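Local coordinates for alpha-tubulin N-acetyltransferase (Danio rerio, PDB 4H6U) that transfers an acetyl group from acetyl-coenzyme A to a lysine of alpha-tubulin, using a GNAT-family acetyltransferase core, at the interface of chains A and B. Numbering follows the deposited sequence. Chains: chain A/B, Alpha-tubulin N-acetyltransferase.

Contact 1: the interface of chains A and B. Residues chain A 12, 15, 17-21; chain B 47-51.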
loop_
_atom_site.group_PDB
_atom_site.type_symbol
_atom_site.label_atom_id
_atom_site.label_comp_id
_atom_site.label_asym_id
_atom_site.label_seq_id
_atom_site.Cartn_x
_atom_site.Cartn_y
_atom_site.Cartn_z
ATOM N N ASN A 12 11.651 8.606 -4.185
ATOM C CA ASN A 12 11.737 7.658 -3.095
ATOM C C ASN A 12 11.142 8.245 -1.803
ATOM O O ASN A 12 10.401 7.584 -1.077
ATOM C CB ASN A 12 13.191 7.240 -2.848
ATOM C CG ASN A 12 13.303 5.893 -2.102
ATOM O OD1 ASN A 12 12.470 5.010 -2.241
ATOM N ND2 ASN A 12 14.294 5.790 -1.252
ATOM N N PHE A 15 7.394 8.442 -2.052
ATOM C CA PHE A 15 6.757 7.196 -2.473
ATOM C C PHE A 15 5.569 6.872 -1.560
ATOM O O PHE A 15 5.686 6.903 -0.343
ATOM C CB PHE A 15 7.779 6.053 -2.477
ATOM C CG PHE A 15 7.359 4.859 -3.312
ATOM C CD1 PHE A 15 7.370 4.918 -4.696
ATOM C CD2 PHE A 15 6.980 3.663 -2.690
ATOM C CE1 PHE A 15 6.981 3.827 -5.470
ATOM C CE2 PHE A 15 6.607 2.555 -3.433
ATOM C CZ PHE A 15 6.606 2.633 -4.845
ATOM N N GLU A 17 3.983 4.527 -0.458
ATOM C CA GLU A 17 3.992 3.369 0.448
ATOM C C GLU A 17 5.395 3.101 0.972
ATOM O O GLU A 17 6.395 3.352 0.312
ATOM C CB GLU A 17 3.472 2.114 -0.278
ATOM N N ARG A 18 5.481 2.650 2.206
ATOM C CA ARG A 18 6.753 2.196 2.707
ATOM C C ARG A 18 6.697 0.675 2.721
ATOM O O ARG A 18 5.734 0.090 3.201
ATOM C CB ARG A 18 7.032 2.855 4.052
ATOM C CG ARG A 18 8.297 2.525 4.704
ATOM C CD ARG A 18 9.398 3.530 4.332
ATOM N NE ARG A 18 10.589 3.213 5.113
ATOM C CZ ARG A 18 11.301 2.098 4.995
ATOM N NH1 ARG A 18 10.961 1.163 4.114
ATOM N NH2 ARG A 18 12.358 1.900 5.783
ATOM N N ILE A 19 7.692 0.036 2.110
ATOM C CA ILE A 19 7.708 -1.420 1.998
ATOM C C ILE A 19 9.062 -1.979 2.377
ATOM O O ILE A 19 10.102 -1.514 1.898
ATOM C CB ILE A 19 7.351 -1.920 0.605
ATOM C CG1 ILE A 19 6.054 -1.282 0.114
ATOM C CG2 ILE A 19 7.154 -3.427 0.634
ATOM C CD1 ILE A 19 5.576 -1.864 -1.177
ATOM N N SER A 20 9.011 -2.991 3.231
ATOM C CA SER A 20 10.189 -3.664 3.727
ATOM C C SER A 20 10.088 -5.179 3.569
ATOM O O SER A 20 9.089 -5.810 3.965
ATOM C CB SER A 20 10.385 -3.362 5.213
ATOM O OG SER A 20 10.626 -2.000 5.429
ATOM N N VAL A 21 11.162 -5.746 3.052
ATOM C CA VAL A 21 11.318 -7.187 2.967
ATOM C C VAL A 21 12.453 -7.586 3.895
ATOM O O VAL A 21 13.554 -7.035 3.820
ATOM C CB VAL A 21 11.655 -7.640 1.553
ATOM C CG1 VAL A 21 11.652 -9.155 1.490
ATOM C CG2 VAL A 21 10.648 -7.079 0.565
ATOM N N ASP B 47 15.744 -4.148 -0.726
ATOM C CA ASP B 47 14.741 -4.785 0.109
ATOM C C ASP B 47 13.886 -3.750 0.799
ATOM O O ASP B 47 12.961 -4.102 1.541
ATOM C CB ASP B 47 15.396 -5.699 1.150
ATOM C CG ASP B 47 15.981 -6.953 0.531
ATOM O OD1 ASP B 47 15.249 -7.653 -0.218
ATOM O OD2 ASP B 47 17.169 -7.228 0.795
ATOM N N GLU B 48 14.077 -2.488 0.433
ATOM C CA GLU B 48 13.307 -1.390 1.041
ATOM C C GLU B 48 12.780 -0.373 0.012
ATOM O O GLU B 48 13.554 0.173 -0.780
ATOM C CB GLU B 48 14.200 -0.653 2.059
ATOM C CG GLU B 48 14.755 -1.593 3.158
ATOM C CD GLU B 48 13.679 -2.004 4.214
ATOM O OE1 GLU B 48 12.646 -1.301 4.346
ATOM O OE2 GLU B 48 13.863 -3.044 4.885
ATOM N N LEU B 49 11.479 -0.068 0.054
ATOM C CA LEU B 49 10.957 1.010 -0.772
ATOM C C LEU B 49 10.451 2.172 0.062
ATOM O O LEU B 49 9.638 2.008 0.979
ATOM C CB LEU B 49 9.785 0.540 -1.626
ATOM C CG LEU B 49 9.994 -0.628 -2.579
ATOM C CD1 LEU B 49 8.785 -0.670 -3.555
ATOM C CD2 LEU B 49 11.333 -0.556 -3.293
ATOM N N GLY B 50 10.920 3.363 -0.279
ATOM C CA GLY B 50 10.419 4.558 0.346
ATOM C C GLY B 50 11.264 5.088 1.472
ATOM O O GLY B 50 10.846 5.997 2.151
ATOM N N LYS B 51 12.442 4.524 1.698
ATOM C CA LYS B 51 13.149 4.795 2.948
ATOM C C LYS B 51 14.137 5.950 2.900
ATOM O O LYS B 51 14.886 6.105 1.934
ATOM C CB LYS B 51 13.890 3.558 3.436
ATOM C CG LYS B 51 14.790 3.854 4.630
ATOM C CD LYS B 51 15.435 2.571 5.130
ATOM C CE LYS B 51 15.957 2.712 6.552
ATOM N NZ LYS B 51 15.438 1.621 7.456
#
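In this GNAT acetyltransferase the short strand 48-49 of B pairs antiparallel with strand 18-23 of A, A:Ile19 opposite B:Leu49 and A:Ser20 opposite B:Glu48. The pairing is one half of a two-fold interface, which may be a product of the crystal.

Backbone bonds set the register. A:Ile19 and B:Leu49 exchange a reciprocal pair: A:Ile19 N gives to B:Leu49 O at 3.0 Å, on a lone pair and in the carbonyl plane, and B:Leu49 N gives to A:Ile19 O at 2.7 Å. One step along, A:Val21 N meets B:Asp47 O at 2.9 Å, nearly along the C=O axis. Beyond the other end of the ladder, the A:Asn12 amide, its CG anti to the backbone N (chi1 -159°), brings OD1 to B:Gly50 N at 3.0 Å; this bond is more bent, with the donor above the carbonyl plane. B:Gly50 has a positive phi (98°) where the chain leaves the strand.

The charged contact lies on one face of the ladder. A:Arg18 leaves the backbone with CG anti to N and bends at chi2 (92°), which carries the guanidinium over B. Its NH1 forms a salt bridge and a straight hydrogen bond with the B:Glu48 carboxylate, 3.0 Å to OE1; the oxygen lies in the guanidinium plane, yet the two planar groups stand almost perpendicular. B:Lys51 sets CB over the rim of one guanidinium face, 3.4 Å from A:Arg18 CZ, and its chain runs on past NH2 to bring NZ to the edge, in plane. Two probably positive groups thus come close, which the glutamate could partly offset.

Apolar packing occupies the opposite face. A:Ile19 and B:Leu49 lie side by side, pointing the same way, while A:Phe15 crosses the leucine obliquely, CE2 3.9 Å from B:Leu49 CD1.

Contact 2: the interface of chains A and B. Residues chain A 76, 78, 94, 121, 123; chain B 11, 14-16.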
loop_
_atom_site.group_PDB
_atom_site.type_symbol
_atom_site.label_atom_id
_atom_site.label_comp_id
_atom_site.label_asym_id
_atom_site.label_seq_id
_atom_site.Cartn_x
_atom_site.Cartn_y
_atom_site.Cartn_z
ATOM N N LEU A 76 4.348 -1.634 4.813
ATOM C CA LEU A 76 4.103 -3.023 4.502
ATOM C C LEU A 76 5.359 -3.846 4.759
ATOM O O LEU A 76 6.427 -3.542 4.194
ATOM C CB LEU A 76 3.702 -3.148 3.044
ATOM C CG LEU A 76 3.403 -4.566 2.562
ATOM C CD1 LEU A 76 2.285 -5.220 3.377
ATOM C CD2 LEU A 76 3.017 -4.492 1.083
ATOM N N LEU A 78 7.120 -7.596 4.489
ATOM C CA LEU A 78 7.094 -8.907 3.850
ATOM C C LEU A 78 8.207 -9.762 4.454
ATOM O O LEU A 78 9.352 -9.308 4.599
ATOM C CB LEU A 78 7.312 -8.787 2.346
ATOM C CG LEU A 78 6.407 -7.812 1.567
ATOM C CD1 LEU A 78 6.710 -7.913 0.099
ATOM C CD2 LEU A 78 4.953 -8.103 1.804
ATOM N N PHE A 94 2.696 -11.303 5.111
ATOM C CA PHE A 94 2.768 -9.849 5.089
ATOM C C PHE A 94 2.029 -9.204 6.268
ATOM O O PHE A 94 1.107 -9.756 6.830
ATOM C CB PHE A 94 2.248 -9.267 3.763
ATOM C CG PHE A 94 0.784 -9.552 3.466
ATOM C CD1 PHE A 94 -0.223 -8.907 4.152
ATOM C CD2 PHE A 94 0.428 -10.393 2.432
ATOM C CE1 PHE A 94 -1.567 -9.146 3.863
ATOM C CE2 PHE A 94 -0.917 -10.647 2.123
ATOM C CZ PHE A 94 -1.916 -10.030 2.839
ATOM N N ALA A 121 -3.534 -5.074 7.750
ATOM C CA ALA A 121 -3.586 -6.371 7.064
ATOM C C ALA A 121 -2.494 -7.266 7.617
ATOM O O ALA A 121 -1.385 -6.799 7.927
ATOM C CB ALA A 121 -3.432 -6.200 5.560
ATOM N N TYR A 123 -1.303 -11.542 7.129
ATOM C CA TYR A 123 -1.542 -12.829 6.496
ATOM C C TYR A 123 -0.275 -13.636 6.337
ATOM O O TYR A 123 0.770 -13.108 5.950
ATOM C CB TYR A 123 -2.203 -12.681 5.132
ATOM C CG TYR A 123 -2.680 -13.996 4.561
ATOM C CD1 TYR A 123 -3.792 -14.631 5.078
ATOM C CD2 TYR A 123 -1.992 -14.627 3.525
ATOM C CE1 TYR A 123 -4.232 -15.841 4.569
ATOM C CE2 TYR A 123 -2.431 -15.846 3.011
ATOM C CZ TYR A 123 -3.546 -16.448 3.557
ATOM O OH TYR A 123 -4.011 -17.640 3.078
ATOM N N LEU B 11 -1.392 -15.871 -0.952
ATOM C CA LEU B 11 -0.839 -14.588 -0.525
ATOM C C LEU B 11 -0.933 -13.544 -1.628
ATOM O O LEU B 11 -1.223 -12.369 -1.396
ATOM C CB LEU B 11 0.627 -14.770 -0.093
ATOM C CG LEU B 11 1.269 -13.621 0.672
ATOM C CD1 LEU B 11 2.097 -14.157 1.850
ATOM C CD2 LEU B 11 2.134 -12.780 -0.236
ATOM N N LEU B 14 -4.524 -12.281 -1.909
ATOM C CA LEU B 14 -4.906 -11.453 -0.760
ATOM C C LEU B 14 -3.944 -10.280 -0.529
ATOM O O LEU B 14 -4.027 -9.634 0.505
ATOM C CB LEU B 14 -4.965 -12.299 0.517
ATOM C CG LEU B 14 -6.014 -13.405 0.527
ATOM C CD1 LEU B 14 -5.828 -14.319 1.711
ATOM C CD2 LEU B 14 -7.405 -12.815 0.560
ATOM N N PHE B 15 -2.971 -10.088 -1.423
ATOM C CA PHE B 15 -1.920 -9.072 -1.242
ATOM C C PHE B 15 -2.551 -7.682 -1.110
ATOM O O PHE B 15 -3.328 -7.271 -1.963
ATOM C CB PHE B 15 -0.929 -9.119 -2.420
ATOM C CG PHE B 15 0.410 -8.491 -2.117
ATOM C CD1 PHE B 15 1.308 -9.131 -1.288
ATOM C CD2 PHE B 15 0.769 -7.290 -2.675
ATOM C CE1 PHE B 15 2.526 -8.576 -0.984
ATOM C CE2 PHE B 15 1.975 -6.706 -2.383
ATOM C CZ PHE B 15 2.877 -7.356 -1.546
ATOM N N PRO B 16 -2.221 -6.952 -0.026
ATOM C CA PRO B 16 -3.003 -5.749 0.344
ATOM C C PRO B 16 -2.868 -4.605 -0.657
ATOM O O PRO B 16 -3.622 -3.649 -0.592
ATOM C CB PRO B 16 -2.433 -5.338 1.723
ATOM C CG PRO B 16 -1.024 -6.048 1.784
ATOM C CD PRO B 16 -1.136 -7.265 0.922
#
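A:Phe94, on strand 90-99 of the GNAT acetyltransferase core, buries 67 Å² against the N-terminal segment of B, where residues 14-16 follow helix 9-13. The patch is apolar side-chain packing within a two-fold interface that may belong to the crystal. The ring stands in the crowded position between the backbone N and the carbonyl carbon (chi1 62°) and is covered on both faces. B:Pro16 reaches it tip to tip, placing CD over the ring centre, 3.5 Å from A:Phe94 CZ, in a CH-pi contact. The CB of A:Tyr123, from strand 117-124 of the same chain, lies over the rim of the opposite face, so the phenyl is held between its own sheet and the partner's proline. At its edge, B:Leu11 slides past in the opposite direction, CG 3.8 Å from A:Phe94 CD2, with CD2 of the leucine in the ring plane.

B:Pro16, with 48 Å² buried, also faces the strands to either side. Its CG lies 3.8 Å from CD1 of A:Leu76, and its CB approaches the methyl of A:Ala121, an engineered residue, at 4.1 Å. Within B, the proline CD also covers the rim of one face of the B:Phe15 ring. That ring, with its CG anti to the backbone N (chi1 -160°), directs CE1 to A:Leu78 CD2 at 3.7 Å, crossing the leucine at about a right angle, and its CZ touches A:Leu76 CD2.

On the side of A:Tyr123, B:Leu14 buries 47 Å². Its CG is anti to the carbonyl carbon and its chain is extended at chi2 (170°), which sends CD1 over one face of the A:Tyr123 ring, 3.6 Å from CE1, as a second CH-pi contact. The leucine and tyrosine side chains cross nearly perpendicularly.

The C-alpha centres of contact 1 and contact 2 lie about 15 Å apart. Both draw on the N-terminal segment, in opposite chains: helix 9-14, A:Phe15 and strand 18-23 of A serve contact 1, while residues 11 to 16 of B serve contact 2. The same phenylalanine takes part in each, meeting B:Leu49 as A:Phe15 and the strand leucines of A as B:Phe15. Two-fold symmetry repeats both patches, so each N-terminal segment engages the other copy twice, by strand pairing and by apolar packing on the core sheet. Such use of the segment may relate to the plasticity of this essential region, although the structure alone does not establish a dimer in solution.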